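Local coordinates for SnoaL-like domain-containing protein (Kribbella flavida, PDB 4GB5) that is of unknown function but adopts the SnoaL-like fold of the NTF2 clan, whose cone-shaped subunits often hold a ligand pocket, catalytic in some relatives, at residues 83-86 / 91-94; 15-20 / 121-126; 46-51 / 142-147. All blocks are in the same frame, centred on the assembly; numbering follows the deposited sequence.

Interaction 1: 83-86 / 91-94; sequences VVTI and ATIH
Val83 to Ile86 pair with Ala91 to His94 as the two arms of an antiparallel beta hairpin, at the end of the sheet where strand 74-87 is one of two outermost strands. Two hydrogen-bonded pairs, Val83 with His94 and Thr85 with Thr92, alternate with the non-hydrogen-bonded pairs Val84-Ile93 and Ile86-Ala91. The straightest of the four backbone bonds runs from Thr85 N to Thr92 O, 2.9 Å at 170°. On the face of Val84, Ile86, Ala91 and Ile93 the contact is apolar: Val84 CG2 lies beside Ile93 CG2 at 4.1 Å, and Ile13 and Phe17 of helix 6-25 pack on this side. The face of Thr85 and Thr92 is wetter. Thr92 OG1 sits between its own N and carbonyl carbon (chi1 59°), 3.4 Å from Thr85 CB, and one water is held by Thr85 OG1 at 2.8 Å, by Thr92 OG1 at 3.0 Å and by Val83 O, to which it donates. Val83 CG2 lies at the edge of the His94 ring, whose ND1 bonds Asp122 and whose NE2 reaches Asp22 of a second subunit. A long hairpin of this kind, with a helix against one face, belongs to the curved sheet of the NTF2-like alpha+beta cone fold.

Interaction 2: 15-20 / 121-126; sequences ELFGRY and YDNEAV
Phe17 meets the amide of Asn123 obliquely through CE1 and CZ, with CE1 3.4 Å from Asn123 ND2 and the ring and amide planes 18° apart. This is the inside of the NTF2-like cone: helix 6-25 crosses the concave face of the sheet, its residues 15-20 running at 110° to residues 121-126 of strand 114-128, and the 11.7 Å between the two short axes is bridged by side chains alone. Asn123 is fixed from its other end, since OD1 accepts from the backbone N of Lys138 on the next strand, and this leaves ND2 turned to the phenyl ring. Phe17 also meets Tyr121, whose CD2 lies near the plane of the phenyl ring at its edge; His82 meets Phe17 edge-to-face.

One helical turn further on, Tyr20 reaches toward the sheet with CG opposite its own backbone N, while Tyr121 comes from the opposite direction. Their ring planes stand at 75° with the centroids 5.4 Å apart, an oblique pairing. Tyr121 OH slides in at the edge of the Tyr20 ring, 3.3 Å from CE2, and Tyr121 CZ packs against that same carbon. Ile79 packs on both tyrosines, and Val36 and Val137 also touch Tyr20. The two hydroxyls lie 3.7 Å apart and are joined through a water that links helix and strand. A leucine at Tyr20 would probably leave the Tyr121 hydroxyl without the aromatic edge beside it and break this water link. The water lies in the plane of each ring, 2.9 Å from Tyr20 OH and 2.5 Å from Tyr121 OH.

Interaction 3: 46-51 / 142-147; sequences ESVTGM and SYQENA
Val48 meets Gln144 with methyl groups against an amide, an apolar side chain laid on a polar one at the protein surface, and this pair makes up nearly the whole contact. Val48 CG1 is 3.9 Å from Gln144 OE1 and 4.1 Å from NE2, while CG2 is also 4.1 Å from NE2, so both branches of the valine touch the amide. Gln144 gets there by stretching out beyond CG (chi2 -173°), its side chain crossing that of Val48 at a slant. The amide oxygen is not left to the methyls: OE1 accepts from Trp115 NE1 on strand 114-128, which gives the group a fixed hold while Val48 packs on it. Val48 rests on Trp115 as well, and on Leu139 and Ala141.

The elements joined here are the short helix 46-49, in the connection between strand 41-44 and the edge strand 54-56, and the end of the long strand 131-145 of the NTF2-like sheet. At Ser142 and Tyr143, both facing Val118, that strand carries a classic beta bulge and turns a corner, and beyond the bulge Gln144 points toward the helix. In one of its two conformers, Ser47 makes a second link to the strand, accepting at OG from the backbone N of Ala141, just before the bulge. The neighbouring Tyr143 instead stacks its ring on Trp102 of a second subunit.

The helix ends at Thr49. Gly50 N bonds Glu46 O at 2.7 Å, Gly50 itself takes a positive phi of 80°, and Thr49 OG1 accepts from the N of selenomethionine Met51 at 3.2 Å, closing an ST turn.

From the N terminus, helix 6-25 supplies residues 15-20, which wait about a hundred residues for strand 114-128 and so close the first wide loop, interaction 2. Within that loop the chain makes helix 46-49, then the hairpin of interaction 1, a short closure wholly enclosed by both longer ones. Interaction 3 opens inside interaction 2 but ends beyond it, at residues 142-147, so these two cross. Interactions 1 and 2 touch: Ile93 O meets Asn123 N, and Ile93 CG2 packs on Phe17 CZ, joining hairpin, helix and central strand. Interaction 3 lies apart, its centre about 20 Å from that of interaction 2, tying the short helix to the same sheet.

Interaction 1: 83-86 / 91-94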
ATOM      1  N   VAL A  83      12.041  -0.046   3.871  1.00  6.44           N
ATOM      2  CA  VAL A  83      13.105   0.337   4.777  1.00  5.97           C
ATOM      3  C   VAL A  83      14.392   0.016   4.026  1.00  8.71           C
ATOM      4  O   VAL A  83      14.705  -1.164   3.777  1.00  9.19           O
ATOM      5  CB  VAL A  83      13.005  -0.454   6.045  1.00  7.38           C
ATOM      6  CG1 VAL A  83      14.138  -0.104   6.981  1.00 12.06           C
ATOM      7  CG2 VAL A  83      11.667  -0.266   6.756  1.00 11.66           C
ATOM      8  N   VAL A  84      15.093   1.078   3.577  1.00  8.20           N
ATOM      9  CA  VAL A  84      16.176   0.963   2.607  1.00  8.72           C
ATOM     10  C   VAL A  84      17.474   1.370   3.264  1.00 11.28           C
ATOM     11  O   VAL A  84      17.563   2.448   3.852  1.00 11.71           O
ATOM     12  CB  VAL A  84      15.891   1.874   1.403  1.00  8.98           C
ATOM     13  CG1 VAL A  84      17.049   1.842   0.445  1.00 10.46           C
ATOM     14  CG2 VAL A  84      14.568   1.510   0.708  1.00 11.32           C
ATOM     15  N   THR A  85      18.492   0.517   3.153  1.00 11.72           N
ATOM     16  CA  THR A  85      19.813   0.824   3.647  1.00  9.54           C
ATOM     17  C   THR A  85      20.781   0.733   2.506  1.00  8.98           C
ATOM     18  O   THR A  85      20.857  -0.306   1.875  1.00 12.21           O
ATOM     19  CB  THR A  85      20.179  -0.165   4.755  1.00 12.33           C
ATOM     20  OG1 THR A  85      19.113  -0.185   5.733  1.00 16.08           O
ATOM     21  CG2 THR A  85      21.476   0.229   5.439  1.00 18.79           C
ATOM     22  N   ILE A  86      21.503   1.815   2.210  1.00 11.26           N
ATOM     23  CA  ILE A  86      22.356   1.884   1.040  1.00 11.66           C
ATOM     24  C   ILE A  86      23.825   1.997   1.464  1.00 11.72           C
ATOM     25  O   ILE A  86      24.155   2.729   2.407  1.00 14.25           O
ATOM     26  CB  ILE A  86      22.013   3.102   0.192  1.00 14.21           C
ATOM     27  CG1 ILE A  86      20.546   3.017  -0.233  1.00 12.10           C
ATOM     28  CG2 ILE A  86      22.936   3.196  -1.011  1.00 15.13           C
ATOM     29  CD1 ILE A  86      19.995   4.340  -0.782  1.00 14.90           C
ATOM     30  N   ALA A  91      22.416  -2.227  -1.698  1.00  9.90           N
ATOM     31  CA  ALA A  91      21.406  -1.848  -0.745  1.00  9.10           C
ATOM     32  C   ALA A  91      20.667  -3.069  -0.251  1.00 11.05           C
ATOM     33  O   ALA A  91      20.591  -4.086  -0.940  1.00  9.68           O
ATOM     34  CB  ALA A  91      20.397  -0.835  -1.361  1.00 11.58           C
ATOM     35  N   THR A  92      20.107  -2.937   0.941  1.00  9.62           N
ATOM     36  CA  THR A  92      19.112  -3.881   1.427  1.00 10.42           C
ATOM     37  C   THR A  92      17.775  -3.193   1.547  1.00  8.81           C
ATOM     38  O   THR A  92      17.715  -1.999   1.845  1.00 10.10           O
ATOM     39  CB  THR A  92      19.473  -4.460   2.795  1.00 14.17           C
ATOM     40  OG1 THR A  92      19.598  -3.401   3.751  1.00 16.26           O
ATOM     41  CG2 THR A  92      20.798  -5.177   2.716  1.00 14.55           C
ATOM     42  N   ILE A  93      16.709  -3.927   1.286  1.00  8.11           N
ATOM     43  CA  ILE A  93      15.389  -3.381   1.449  1.00  8.18           C
ATOM     44  C   ILE A  93      14.520  -4.388   2.155  1.00  9.82           C
ATOM     45  O   ILE A  93      14.358  -5.508   1.693  1.00 11.28           O
ATOM     46  CB  ILE A  93      14.726  -3.093   0.126  1.00  8.22           C
ATOM     47  CG1 ILE A  93      15.633  -2.304  -0.816  1.00  7.68           C
ATOM     48  CG2 ILE A  93      13.412  -2.380   0.367  1.00  6.97           C
ATOM     49  CD1 ILE A  93      16.511  -3.090  -1.707  1.00 10.64           C
ATOM     50  N   HIS A  94      13.890  -3.934   3.219  1.00  6.52           N
ATOM     51  CA  HIS A  94      12.828  -4.671   3.882  1.00  5.96           C
ATOM     52  C   HIS A  94      11.523  -3.995   3.542  1.00  6.97           C
ATOM     53  O   HIS A  94      11.424  -2.757   3.634  1.00  8.27           O
ATOM     54  CB  HIS A  94      13.048  -4.681   5.385  1.00  7.32           C
ATOM     55  CG  HIS A  94      11.881  -5.156   6.172  1.00  7.82           C
ATOM     56  ND1 HIS A  94      11.703  -6.493   6.473  1.00 11.01           N
ATOM     57  CD2 HIS A  94      10.868  -4.493   6.767  1.00  8.09           C
ATOM     58  CE1 HIS A  94      10.600  -6.629   7.202  1.00  9.19           C
ATOM     59  NE2 HIS A  94      10.055  -5.435   7.358  1.00 10.28           N
TER
HETATM   60  O   HOH W   1      17.194  -2.095   4.925  1.00 13.49           O

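Interaction 2: 15-20 / 121-126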
ATOM      1  N   GLU A  15      11.287   2.776  -6.265  1.00  7.97           N
ATOM      2  CA  GLU A  15      10.550   2.630  -7.528  1.00  7.76           C
ATOM      3  C   GLU A  15      10.733   1.257  -8.112  1.00  7.86           C
ATOM      4  O   GLU A  15       9.826   0.739  -8.771  1.00  9.45           O
ATOM      5  CB  GLU A  15      11.019   3.695  -8.507  1.00 10.68           C
ATOM      6  CG  GLU A  15      10.319   3.706  -9.807  1.00 10.50           C
ATOM      7  CD  GLU A  15      10.656   4.928 -10.628  1.00 14.99           C
ATOM      8  OE1 GLU A  15      10.090   6.027 -10.388  1.00 15.74           O
ATOM      9  OE2 GLU A  15      11.519   4.776 -11.515  1.00 24.63           O
ATOM     10  N   LEU A  16      11.879   0.613  -7.907  1.00  7.83           N
ATOM     11  CA  LEU A  16      12.058  -0.747  -8.417  1.00  8.36           C
ATOM     12  C   LEU A  16      11.006  -1.690  -7.932  1.00  9.30           C
ATOM     13  O   LEU A  16      10.642  -2.648  -8.636  1.00  9.99           O
ATOM     14  CB  LEU A  16      13.366  -1.386  -7.974  1.00 13.04           C
ATOM     15  CG  LEU A  16      14.593  -1.078  -8.762  1.00 17.68           C
ATOM     16  CD1 LEU A  16      15.783  -1.705  -8.097  1.00 15.24           C
ATOM     17  CD2 LEU A  16      14.434  -1.662 -10.160  1.00 13.47           C
ATOM     18  N   PHE A  17      10.503  -1.455  -6.720  1.00  8.43           N
ATOM     19  CA  PHE A  17       9.443  -2.302  -6.194  1.00  6.94           C
ATOM     20  C   PHE A  17       8.116  -2.085  -6.910  1.00  8.59           C
ATOM     21  O   PHE A  17       7.312  -3.011  -6.993  1.00  7.99           O
ATOM     22  CB  PHE A  17       9.308  -2.118  -4.674  1.00  8.72           C
ATOM     23  CG  PHE A  17      10.393  -2.789  -3.945  1.00  6.31           C
ATOM     24  CD1 PHE A  17      10.191  -4.085  -3.451  1.00  6.75           C
ATOM     25  CD2 PHE A  17      11.632  -2.222  -3.766  1.00  7.93           C
ATOM     26  CE1 PHE A  17      11.175  -4.765  -2.779  1.00  8.55           C
ATOM     27  CE2 PHE A  17      12.636  -2.905  -3.133  1.00 10.30           C
ATOM     28  CZ  PHE A  17      12.420  -4.186  -2.611  1.00  9.58           C
ATOM     29  N   GLY A  18       7.873  -0.882  -7.436  1.00  7.26           N
ATOM     30  CA  GLY A  18       6.716  -0.651  -8.302  1.00  6.81           C
ATOM     31  C   GLY A  18       6.833  -1.461  -9.592  1.00  7.21           C
ATOM     32  O   GLY A  18       5.884  -2.127 -10.007  1.00  8.53           O
ATOM     33  N   ARG A  19       8.005  -1.412 -10.210  0.51  8.35           N
ATOM     34  CA  ARG A  19       8.267  -2.177 -11.412  0.51  8.06           C
ATOM     35  C   ARG A  19       8.237  -3.685 -11.139  0.51  8.91           C
ATOM     36  O   ARG A  19       7.775  -4.479 -11.984  0.51  8.26           O
ATOM     37  CB  ARG A  19       9.607  -1.759 -12.022  0.51  7.07           C
ATOM     38  CG  ARG A  19       9.695  -0.289 -12.423  0.51 14.80           C
ATOM     39  CD  ARG A  19      10.827  -0.068 -13.410  0.51 23.12           C
ATOM     40  NE  ARG A  19      10.476   0.893 -14.456  0.51 27.66           N
ATOM     41  CZ  ARG A  19      10.799   2.180 -14.440  0.51 19.55           C
ATOM     42  NH1 ARG A  19      10.437   2.965 -15.437  0.51 23.52           N
ATOM     43  NH2 ARG A  19      11.491   2.684 -13.431  0.51 24.35           N
ATOM     44  N   TYR A  20       8.724  -4.106  -9.973  1.00  9.24           N
ATOM     45  CA  TYR A  20       8.665  -5.511  -9.589  1.00  7.47           C
ATOM     46  C   TYR A  20       7.230  -5.998  -9.549  1.00  8.23           C
ATOM     47  O   TYR A  20       6.884  -7.072 -10.067  1.00  9.12           O
ATOM     48  CB  TYR A  20       9.330  -5.721  -8.216  1.00  8.49           C
ATOM     49  CG  TYR A  20       9.203  -7.149  -7.668  1.00  9.42           C
ATOM     50  CD1 TYR A  20      10.147  -8.084  -7.928  1.00  8.69           C
ATOM     51  CD2 TYR A  20       8.102  -7.538  -6.899  1.00 13.94           C
ATOM     52  CE1 TYR A  20      10.052  -9.362  -7.456  1.00 10.77           C
ATOM     53  CE2 TYR A  20       7.991  -8.810  -6.409  1.00 16.15           C
ATOM     54  CZ  TYR A  20       8.971  -9.724  -6.687  1.00 14.26           C
ATOM     55  OH  TYR A  20       8.862 -11.011  -6.208  1.00 18.05           O
ATOM     56  N   TYR A 121       9.233  -8.704   2.152  1.00  8.43           N
ATOM     57  CA  TYR A 121      10.411  -8.893   1.334  1.00  7.23           C
ATOM     58  C   TYR A 121      11.604  -8.455   2.144  1.00  6.50           C
ATOM     59  O   TYR A 121      11.549  -7.434   2.847  1.00  8.71           O
ATOM     60  CB  TYR A 121      10.365  -8.062   0.039  1.00  8.40           C
ATOM     61  CG  TYR A 121       9.348  -8.571  -0.944  1.00  7.13           C
ATOM     62  CD1 TYR A 121       9.423  -9.863  -1.458  1.00  8.02           C
ATOM     63  CD2 TYR A 121       8.312  -7.761  -1.380  1.00  9.31           C
ATOM     64  CE1 TYR A 121       8.474 -10.323  -2.353  1.00  5.93           C
ATOM     65  CE2 TYR A 121       7.401  -8.211  -2.274  1.00  9.75           C
ATOM     66  CZ  TYR A 121       7.444  -9.473  -2.731  1.00  8.93           C
ATOM     67  OH  TYR A 121       6.485  -9.924  -3.646  1.00 12.81           O
ATOM     68  N   ASP A 122      12.699  -9.225   2.019  1.00  8.28           N
ATOM     69  CA  ASP A 122      13.991  -8.836   2.537  1.00  8.53           C
ATOM     70  C   ASP A 122      14.987  -9.070   1.410  1.00  8.27           C
ATOM     71  O   ASP A 122      15.454 -10.175   1.169  1.00 10.72           O
ATOM     72  CB  ASP A 122      14.352  -9.564   3.807  1.00  8.51           C
ATOM     73  CG  ASP A 122      13.457  -9.176   4.953  1.00 10.88           C
ATOM     74  OD1 ASP A 122      13.702  -8.094   5.548  1.00 11.28           O
ATOM     75  OD2 ASP A 122      12.490  -9.914   5.219  1.00 12.54           O
ATOM     76  N   ASN A 123      15.172  -8.007   0.629  1.00  8.98           N
ATOM     77  CA  ASN A 123      15.792  -8.072  -0.676  1.00  9.67           C
ATOM     78  C   ASN A 123      17.118  -7.337  -0.703  1.00  8.97           C
ATOM     79  O   ASN A 123      17.429  -6.582   0.217  1.00 10.34           O
ATOM     80  CB  ASN A 123      14.860  -7.417  -1.697  1.00  8.16           C
ATOM     81  CG  ASN A 123      13.648  -8.246  -2.004  1.00  8.57           C
ATOM     82  OD1 ASN A 123      13.409  -9.282  -1.378  1.00  9.10           O
ATOM     83  ND2 ASN A 123      12.820  -7.771  -2.967  1.00 11.02           N
ATOM     84  N   GLU A 124      17.913  -7.590  -1.736  1.00 10.97           N
ATOM     85  CA  GLU A 124      19.136  -6.846  -1.998  1.00  8.69           C
ATOM     86  C   GLU A 124      19.072  -6.212  -3.364  1.00 10.36           C
ATOM     87  O   GLU A 124      18.455  -6.752  -4.299  1.00 10.39           O
ATOM     88  CB  GLU A 124      20.400  -7.732  -1.876  1.00 13.25           C
ATOM     89  CG  GLU A 124      20.568  -8.306  -0.476  1.00 14.56           C
ATOM     90  CD  GLU A 124      21.639  -9.377  -0.319  1.00 26.24           C
ATOM     91  OE1 GLU A 124      22.211  -9.829  -1.319  1.00 27.97           O
ATOM     92  OE2 GLU A 124      21.889  -9.780   0.832  1.00 31.79           O
ATOM     93  N   ALA A 125      19.690  -5.053  -3.489  1.00 10.30           N
ATOM     94  CA  ALA A 125      19.821  -4.403  -4.802  1.00 12.07           C
ATOM     95  C   ALA A 125      21.255  -4.041  -5.053  1.00 13.17           C
ATOM     96  O   ALA A 125      22.056  -3.927  -4.130  1.00 11.54           O
ATOM     97  CB  ALA A 125      18.965  -3.155  -4.861  1.00  9.73           C
ATOM     98  N   VAL A 126      21.602  -3.933  -6.326  1.00  9.80           N
ATOM     99  CA  VAL A 126      22.913  -3.499  -6.754  1.00 10.95           C
ATOM    100  C   VAL A 126      22.793  -2.426  -7.806  1.00 11.24           C
ATOM    101  O   VAL A 126      21.837  -2.411  -8.622  1.00 11.88           O
ATOM    102  CB  VAL A 126      23.763  -4.655  -7.289  1.00 16.88           C
ATOM    103  CG1 VAL A 126      23.993  -5.675  -6.203  1.00 16.85           C
ATOM    104  CG2 VAL A 126      23.141  -5.300  -8.445  1.00 16.87           C
TER
HETATM  105  O   HOH W   2       6.789 -12.247  -4.528  1.00 20.61           O

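Interaction 3: 46-51 / 142-147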
ATOM      1  N   GLU A  46      11.039 -19.870  -0.012  1.00 15.07           N
ATOM      2  CA  GLU A  46      10.908 -21.098   0.787  1.00 17.33           C
ATOM      3  C   GLU A  46       9.778 -21.058   1.813  1.00 19.21           C
ATOM      4  O   GLU A  46       9.088 -22.055   2.026  1.00 19.44           O
ATOM      5  CB  GLU A  46      12.229 -21.413   1.483  1.00 15.09           C
ATOM      6  CG  GLU A  46      12.217 -22.782   2.142  1.00 17.52           C
ATOM      7  CD  GLU A  46      13.587 -23.199   2.662  1.00 28.97           C
ATOM      8  OE1 GLU A  46      14.467 -22.329   2.859  1.00 28.40           O
ATOM      9  OE2 GLU A  46      13.778 -24.419   2.880  1.00 39.65           O
ATOM     10  N   SER A  47       9.597 -19.891   2.428  0.56 17.21           N
ATOM     11  CA  SER A  47       8.523 -19.641   3.403  0.56 16.12           C
ATOM     12  C   SER A  47       7.117 -19.919   2.846  0.56 18.69           C
ATOM     13  O   SER A  47       6.173 -20.172   3.603  0.56 20.75           O
ATOM     14  CB  SER A  47       8.619 -18.210   3.930  0.56 19.45           C
ATOM     15  OG  SER A  47       7.513 -17.882   4.760  0.56 17.53           O
ATOM     16  N   VAL A  48       6.993 -19.894   1.526  1.00 19.96           N
ATOM     17  CA  VAL A  48       5.743 -20.200   0.856  1.00 20.54           C
ATOM     18  C   VAL A  48       5.803 -21.520   0.111  1.00 23.83           C
ATOM     19  O   VAL A  48       4.842 -22.302   0.140  1.00 33.41           O
ATOM     20  CB  VAL A  48       5.378 -19.136  -0.151  1.00 26.62           C
ATOM     21  CG1 VAL A  48       4.168 -19.602  -0.947  1.00 24.86           C
ATOM     22  CG2 VAL A  48       5.087 -17.853   0.550  1.00 29.89           C
ATOM     23  N   THR A  49       6.904 -21.805  -0.560  1.00 22.58           N
ATOM     24  CA  THR A  49       6.909 -23.040  -1.378  1.00 29.32           C
ATOM     25  C   THR A  49       7.698 -24.217  -0.830  1.00 32.08           C
ATOM     26  O   THR A  49       7.554 -25.346  -1.322  1.00 34.31           O
ATOM     27  CB  THR A  49       7.454 -22.783  -2.772  1.00 30.75           C
ATOM     28  OG1 THR A  49       8.850 -22.480  -2.693  1.00 28.27           O
ATOM     29  CG2 THR A  49       6.704 -21.676  -3.435  1.00 32.00           C
ATOM     30  N   GLY A  50       8.550 -23.981   0.156  1.00 31.55           N
ATOM     31  CA  GLY A  50       9.390 -25.047   0.677  1.00 27.61           C
ATOM     32  C   GLY A  50      10.610 -25.319  -0.187  1.00 27.76           C
ATOM     33  O   GLY A  50      11.461 -26.136   0.171  1.00 37.21           O
HETATM   34  N   MSE A  51      10.699 -24.636  -1.322  1.00 28.25           N
HETATM   35  CA  MSE A  51      11.860 -24.754  -2.202  1.00 31.80           C
HETATM   36  C   MSE A  51      12.944 -23.885  -1.630  1.00 28.55           C
HETATM   37  O   MSE A  51      12.699 -22.718  -1.327  1.00 24.08           O
HETATM   38  CB  MSE A  51      11.511 -24.261  -3.602  1.00 35.08           C
HETATM   39  CG  MSE A  51      10.461 -25.087  -4.317  1.00 38.94           C
HETATM   40 SE   MSE A  51      11.071 -26.887  -4.722  0.62 55.97          SE
HETATM   41  CE  MSE A  51      10.631 -27.793  -3.049  1.00 38.68           C
ATOM     42  N   SER A 142       3.870 -14.026   6.627  1.00  8.25           N
ATOM     43  CA  SER A 142       3.321 -14.015   7.955  1.00  9.75           C
ATOM     44  C   SER A 142       2.007 -14.800   8.022  1.00 12.02           C
ATOM     45  O   SER A 142       1.668 -15.343   9.067  1.00 12.85           O
ATOM     46  CB  SER A 142       3.128 -12.570   8.392  1.00 13.53           C
ATOM     47  OG  SER A 142       2.268 -11.965   7.500  1.00 18.25           O
ATOM     48  N   TYR A 143       1.300 -14.879   6.896  1.00  9.84           N
ATOM     49  CA  TYR A 143      -0.008 -15.501   6.842  1.00 11.56           C
ATOM     50  C   TYR A 143      -0.345 -15.794   5.383  1.00  8.69           C
ATOM     51  O   TYR A 143       0.074 -15.074   4.478  1.00  9.03           O
ATOM     52  CB  TYR A 143      -1.057 -14.546   7.428  1.00 10.13           C
ATOM     53  CG  TYR A 143      -2.358 -15.192   7.762  1.00 14.17           C
ATOM     54  CD1 TYR A 143      -2.478 -15.947   8.921  1.00 18.73           C
ATOM     55  CD2 TYR A 143      -3.443 -15.029   6.959  1.00 17.60           C
ATOM     56  CE1 TYR A 143      -3.690 -16.548   9.271  1.00 23.90           C
ATOM     57  CE2 TYR A 143      -4.673 -15.657   7.288  1.00 19.63           C
ATOM     58  CZ  TYR A 143      -4.773 -16.390   8.423  1.00 18.55           C
ATOM     59  OH  TYR A 143      -5.972 -16.979   8.781  1.00 24.67           O
ATOM     60  N   GLN A 144      -1.095 -16.873   5.167  1.00 11.00           N
ATOM     61  CA  GLN A 144      -1.673 -17.144   3.870  1.00 10.20           C
ATOM     62  C   GLN A 144      -3.113 -17.562   4.029  1.00 10.90           C
ATOM     63  O   GLN A 144      -3.471 -18.249   4.991  1.00 13.35           O
ATOM     64  CB  GLN A 144      -0.949 -18.276   3.161  1.00 11.27           C
ATOM     65  CG  GLN A 144       0.539 -18.041   2.893  1.00 12.89           C
ATOM     66  CD  GLN A 144       1.128 -19.133   2.034  1.00 15.32           C
ATOM     67  OE1 GLN A 144       0.712 -19.351   0.887  1.00 12.83           O
ATOM     68  NE2 GLN A 144       2.101 -19.828   2.581  1.00 17.36           N
ATOM     69  N   GLU A 145      -3.922 -17.175   3.066  1.00 10.88           N
ATOM     70  CA  GLU A 145      -5.300 -17.653   2.959  1.00 11.77           C
ATOM     71  C   GLU A 145      -5.489 -18.420   1.661  1.00 12.85           C
ATOM     72  O   GLU A 145      -5.079 -17.980   0.599  1.00 12.51           O
ATOM     73  CB  GLU A 145      -6.248 -16.475   3.014  1.00 17.41           C
ATOM     74  CG  GLU A 145      -7.599 -16.709   3.569  1.00 29.12           C
ATOM     75  CD  GLU A 145      -8.252 -15.375   3.870  1.00 20.73           C
ATOM     76  OE1 GLU A 145      -8.782 -14.803   2.926  1.00 15.94           O
ATOM     77  OE2 GLU A 145      -8.234 -14.921   5.048  1.00 22.97           O
ATOM     78  N   ASN A 146      -6.097 -19.591   1.775  1.00 14.33           N
ATOM     79  CA  ASN A 146      -6.360 -20.432   0.616  1.00 15.71           C
ATOM     80  C   ASN A 146      -5.089 -20.868  -0.120  1.00 16.05           C
ATOM     81  O   ASN A 146      -5.084 -20.966  -1.333  1.00 16.62           O
ATOM     82  CB  ASN A 146      -7.372 -19.794  -0.339  1.00 15.59           C
ATOM     83  CG  ASN A 146      -8.670 -19.432   0.357  1.00 15.52           C
ATOM     84  OD1 ASN A 146      -9.189 -20.224   1.157  1.00 17.73           O
ATOM     85  ND2 ASN A 146      -9.182 -18.236   0.110  1.00 14.46           N
ATOM     86  N   ALA A 147      -4.052 -21.224   0.632  1.00 15.96           N
ATOM     87  CA  ALA A 147      -2.793 -21.651   0.017  1.00 20.34           C
ATOM     88  C   ALA A 147      -2.972 -22.898  -0.839  1.00 18.48           C
ATOM     89  O   ALA A 147      -2.206 -23.145  -1.789  1.00 21.16           O
ATOM     90  CB  ALA A 147      -1.759 -21.880   1.073  1.00 20.89           C
TER